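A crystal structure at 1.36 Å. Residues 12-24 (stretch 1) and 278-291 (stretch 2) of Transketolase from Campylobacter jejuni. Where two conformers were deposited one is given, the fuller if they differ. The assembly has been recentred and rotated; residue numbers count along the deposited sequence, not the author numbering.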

# COMPACT_ATOMS: atom_id res chain seq x y z
N THR A 12 -0.39 -2.72 39.17
CA THR A 12 1.03 -3.03 38.98
C THR A 12 1.37 -2.82 37.52
O THR A 12 2.38 -2.18 37.19
CB THR A 12 1.36 -4.46 39.43
OG1 THR A 12 1.06 -4.58 40.84
CG2 THR A 12 2.85 -4.77 39.22
N LEU A 13 0.56 -3.37 36.62
CA LEU A 13 0.78 -3.16 35.19
C LEU A 13 0.70 -1.68 34.82
O LEU A 13 1.51 -1.21 34.00
CB LEU A 13 -0.22 -3.96 34.35
CG LEU A 13 -0.11 -5.48 34.32
CD1 LEU A 13 -1.43 -6.09 33.83
CD2 LEU A 13 1.08 -5.96 33.48
N ARG A 14 -0.28 -0.95 35.35
CA ARG A 14 -0.41 0.48 35.05
C ARG A 14 0.84 1.23 35.42
O ARG A 14 1.35 2.04 34.63
CB ARG A 14 -1.56 1.12 35.83
CG ARG A 14 -2.96 0.73 35.39
CD ARG A 14 -4.00 1.62 36.08
NE ARG A 14 -5.23 1.46 35.36
CZ ARG A 14 -6.11 0.49 35.52
NH1 ARG A 14 -6.09 -0.34 36.54
NH2 ARG A 14 -7.08 0.38 34.62
N PHE A 15 1.37 0.98 36.61
CA PHE A 15 2.49 1.83 37.09
C PHE A 15 3.84 1.41 36.55
O PHE A 15 4.69 2.28 36.31
CB PHE A 15 2.46 1.99 38.61
CG PHE A 15 1.17 2.61 39.10
CD1 PHE A 15 0.69 3.79 38.51
CD2 PHE A 15 0.44 2.04 40.13
CE1 PHE A 15 -0.50 4.36 38.93
CE2 PHE A 15 -0.76 2.62 40.55
CZ PHE A 15 -1.22 3.76 39.94
N LEU A 16 4.03 0.14 36.21
CA LEU A 16 5.22 -0.23 35.44
C LEU A 16 5.20 0.47 34.09
O LEU A 16 6.19 1.06 33.67
CB LEU A 16 5.33 -1.76 35.24
CG LEU A 16 5.74 -2.60 36.44
CD1 LEU A 16 5.85 -4.05 36.03
CD2 LEU A 16 7.09 -2.13 37.04
N SER A 17 4.06 0.47 33.44
CA SER A 17 3.93 1.09 32.11
C SER A 17 4.15 2.58 32.19
O SER A 17 4.91 3.17 31.40
CB SER A 17 2.54 0.83 31.52
OG SER A 17 2.30 -0.56 31.31
N ALA A 18 3.51 3.24 33.15
CA ALA A 18 3.66 4.67 33.31
C ALA A 18 5.08 5.08 33.65
O ALA A 18 5.61 6.05 33.11
CB ALA A 18 2.68 5.18 34.40
N ASP A 19 5.68 4.33 34.57
CA ASP A 19 7.05 4.61 34.98
C ASP A 19 8.04 4.42 33.84
O ASP A 19 9.03 5.15 33.74
CB ASP A 19 7.48 3.73 36.16
CG ASP A 19 6.75 4.06 37.48
OD1 ASP A 19 6.17 5.16 37.62
OD2 ASP A 19 6.80 3.23 38.43
N MSE A 20 7.83 3.41 33.02
CA MSE A 20 8.69 3.17 31.84
C MSE A 20 8.67 4.30 30.85
O MSE A 20 9.65 4.75 30.38
CB MSE A 20 8.26 1.89 31.10
CG MSE A 20 8.55 0.68 31.83
SE MSE A 20 7.60 -0.89 31.13
CE MSE A 20 8.33 -0.62 29.54
N VAL A 21 7.48 4.76 30.55
CA VAL A 21 7.29 5.87 29.64
C VAL A 21 7.89 7.15 30.22
O VAL A 21 8.55 7.92 29.53
CB VAL A 21 5.78 6.06 29.34
CG1 VAL A 21 5.51 7.38 28.59
CG2 VAL A 21 5.28 4.87 28.54
N GLN A 22 7.70 7.37 31.52
CA GLN A 22 8.17 8.59 32.14
C GLN A 22 9.70 8.64 32.15
O GLN A 22 10.29 9.67 31.83
CB GLN A 22 7.61 8.71 33.55
CG GLN A 22 7.70 10.09 34.14
CD GLN A 22 6.87 11.08 33.36
OE1 GLN A 22 5.74 10.78 32.97
NE2 GLN A 22 7.41 12.29 33.14
N LYS A 23 10.35 7.50 32.44
CA LYS A 23 11.81 7.44 32.47
C LYS A 23 12.37 7.68 31.08
O LYS A 23 13.39 8.36 30.93
CB LYS A 23 12.28 6.11 33.07
CG LYS A 23 13.81 6.02 33.24
CD LYS A 23 14.17 4.75 34.03
CE LYS A 23 15.67 4.65 34.30
NZ LYS A 23 16.52 4.53 33.06
N ALA A 24 11.72 7.12 30.06
CA ALA A 24 12.15 7.35 28.68
C ALA A 24 11.83 8.77 28.20
O ALA A 24 12.36 9.21 27.17
CB ALA A 24 11.46 6.34 27.74
N ILE A 278 8.16 5.86 44.94
CA ILE A 278 8.96 4.79 44.36
C ILE A 278 8.46 4.43 42.98
O ILE A 278 7.24 4.48 42.67
CB ILE A 278 9.01 3.57 45.25
CG1 ILE A 278 7.69 2.87 45.33
CG2 ILE A 278 9.47 3.93 46.65
CD1 ILE A 278 7.83 1.51 46.03
N SER A 279 9.40 4.00 42.16
CA SER A 279 9.08 3.65 40.79
C SER A 279 9.49 2.21 40.52
O SER A 279 10.29 1.63 41.24
CB SER A 279 9.79 4.60 39.83
OG SER A 279 11.19 4.44 39.93
N PHE A 280 8.91 1.62 39.48
CA PHE A 280 9.16 0.24 39.09
C PHE A 280 8.93 -0.75 40.24
O PHE A 280 9.75 -1.64 40.49
CB PHE A 280 10.56 0.10 38.48
CG PHE A 280 10.74 0.90 37.23
CD1 PHE A 280 10.38 0.37 36.00
CD2 PHE A 280 11.22 2.19 37.27
CE1 PHE A 280 10.52 1.14 34.83
CE2 PHE A 280 11.37 2.93 36.11
CZ PHE A 280 11.01 2.40 34.89
N HIS A 281 7.83 -0.54 40.95
CA HIS A 281 7.49 -1.33 42.12
C HIS A 281 6.56 -2.47 41.75
O HIS A 281 5.55 -2.27 41.07
CB HIS A 281 6.78 -0.45 43.16
CG HIS A 281 6.41 -1.20 44.40
ND1 HIS A 281 7.35 -1.77 45.22
CD2 HIS A 281 5.20 -1.54 44.91
CE1 HIS A 281 6.74 -2.40 46.21
NE2 HIS A 281 5.43 -2.26 46.05
N ILE A 282 6.87 -3.66 42.25
CA ILE A 282 6.01 -4.83 42.08
C ILE A 282 5.64 -5.36 43.47
O ILE A 282 6.48 -5.93 44.18
CB ILE A 282 6.72 -5.91 41.24
CG1 ILE A 282 7.19 -5.33 39.89
CG2 ILE A 282 5.77 -7.12 41.09
CD1 ILE A 282 8.08 -6.24 39.04
N PRO A 283 4.38 -5.14 43.90
CA PRO A 283 3.98 -5.67 45.21
C PRO A 283 4.05 -7.18 45.29
O PRO A 283 3.89 -7.85 44.26
CB PRO A 283 2.53 -5.20 45.38
CG PRO A 283 2.29 -4.23 44.32
CD PRO A 283 3.27 -4.44 43.24
N GLN A 284 4.28 -7.71 46.47
CA GLN A 284 4.39 -9.17 46.66
C GLN A 284 3.26 -10.02 46.12
O GLN A 284 3.52 -11.00 45.44
CB GLN A 284 4.58 -9.51 48.15
CG GLN A 284 6.00 -9.42 48.60
CD GLN A 284 6.89 -10.46 47.95
OE1 GLN A 284 7.82 -10.11 47.23
NE2 GLN A 284 6.60 -11.72 48.18
N ALA A 285 2.01 -9.72 46.45
CA ALA A 285 0.90 -10.60 46.04
C ALA A 285 0.84 -10.68 44.53
O ALA A 285 0.67 -11.77 43.97
CB ALA A 285 -0.46 -10.11 46.63
N SER A 286 1.01 -9.54 43.86
CA SER A 286 0.99 -9.48 42.41
C SER A 286 2.21 -10.18 41.84
O SER A 286 2.09 -10.90 40.85
CB SER A 286 0.92 -8.03 41.92
OG SER A 286 -0.38 -7.51 42.15
N LYS A 287 3.38 -9.99 42.45
CA LYS A 287 4.60 -10.65 41.98
C LYS A 287 4.42 -12.17 41.92
O LYS A 287 4.69 -12.81 40.89
CB LYS A 287 5.78 -10.30 42.90
CG LYS A 287 7.12 -10.90 42.50
CD LYS A 287 8.20 -10.75 43.56
CE LYS A 287 9.35 -11.76 43.42
NZ LYS A 287 10.13 -11.52 42.17
N ILE A 288 3.92 -12.73 43.01
CA ILE A 288 3.75 -14.18 43.12
C ILE A 288 2.69 -14.65 42.15
O ILE A 288 2.87 -15.67 41.49
CB ILE A 288 3.36 -14.57 44.56
CG1 ILE A 288 4.49 -14.25 45.53
CG2 ILE A 288 2.98 -16.05 44.68
CD1 ILE A 288 4.01 -14.24 46.94
N ARG A 289 1.57 -13.95 42.08
CA ARG A 289 0.48 -14.36 41.22
C ARG A 289 0.85 -14.32 39.74
O ARG A 289 0.65 -15.30 39.02
CB ARG A 289 -0.76 -13.53 41.51
CG ARG A 289 -2.00 -13.88 40.66
CD ARG A 289 -2.46 -15.34 40.76
NE ARG A 289 -2.80 -15.82 42.09
CZ ARG A 289 -3.99 -15.69 42.68
NH1 ARG A 289 -4.99 -15.02 42.11
NH2 ARG A 289 -4.18 -16.22 43.87
N PHE A 290 1.43 -13.22 39.27
CA PHE A 290 1.89 -13.16 37.88
C PHE A 290 2.98 -14.22 37.60
O PHE A 290 2.94 -14.87 36.55
CB PHE A 290 2.43 -11.77 37.51
CG PHE A 290 1.38 -10.75 37.11
CD1 PHE A 290 0.59 -10.95 35.98
CD2 PHE A 290 1.24 -9.57 37.82
CE1 PHE A 290 -0.34 -9.97 35.58
CE2 PHE A 290 0.36 -8.62 37.42
CZ PHE A 290 -0.44 -8.82 36.31
N GLU A 291 3.93 -14.43 38.51
CA GLU A 291 5.03 -15.33 38.19
C GLU A 291 4.61 -16.82 38.25
O GLU A 291 5.32 -17.69 37.76
CB GLU A 291 6.30 -15.03 39.04
CG GLU A 291 6.25 -15.46 40.50
CD GLU A 291 7.41 -14.92 41.38
OE1 GLU A 291 8.23 -14.08 40.93
OE2 GLU A 291 7.50 -15.33 42.57
O HOH W 1 3.98 -0.92 39.37
O HOH W 2 5.76 1.09 39.58

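Asp19 holds Phe280 twice. Asp19 OD2 accepts a hydrogen bond from Phe280 N (2.9 Å), the one direct hydrogen bond between the stretches. Asp19 CB lies over one face of the Phe280 ring, 4.0 Å from the ring centroid. Phe280 has an unusual backbone, with phi and psi both positive (54/45). Its CA-to-CB bond points away from the helix, yet the ring returns to lie along it. Met20 CG meets the ring edge at Phe280 CE1 (3.6 Å). The aliphatic part of Lys23 also reaches the ring, CD to Phe280 CE2 at 3.9 Å, while its NZ is hydrogen-bonded elsewhere in the structure.

Two waters extend the polar link. Water 2 donates to Asp19 OD2 (2.6 Å) and accepts from His281 N (3.0 Å). Water 1 donates to both Thr12 O (3.0 Å) and His281 O (2.7 Å), joining two carbonyls that could not bond each other.

Leu16 CD2 packs on Phe280 CA (3.8 Å). Both Leu16 CD1 and Leu16 CD2 lie 4.3 Å from Ile282 CG1. Thr12 points toward the second stretch, and Thr12 OG1 lies 3.3 Å from Pro283 CD. Pro283 occupies the N-cap position of the second helix, whose Phe290 CZ touches Leu13 CD1 (3.8 Å). The contact buries 557 Å², both sides summed; Phe280 (118 Å²) and Thr12 (92 Å²) are most covered.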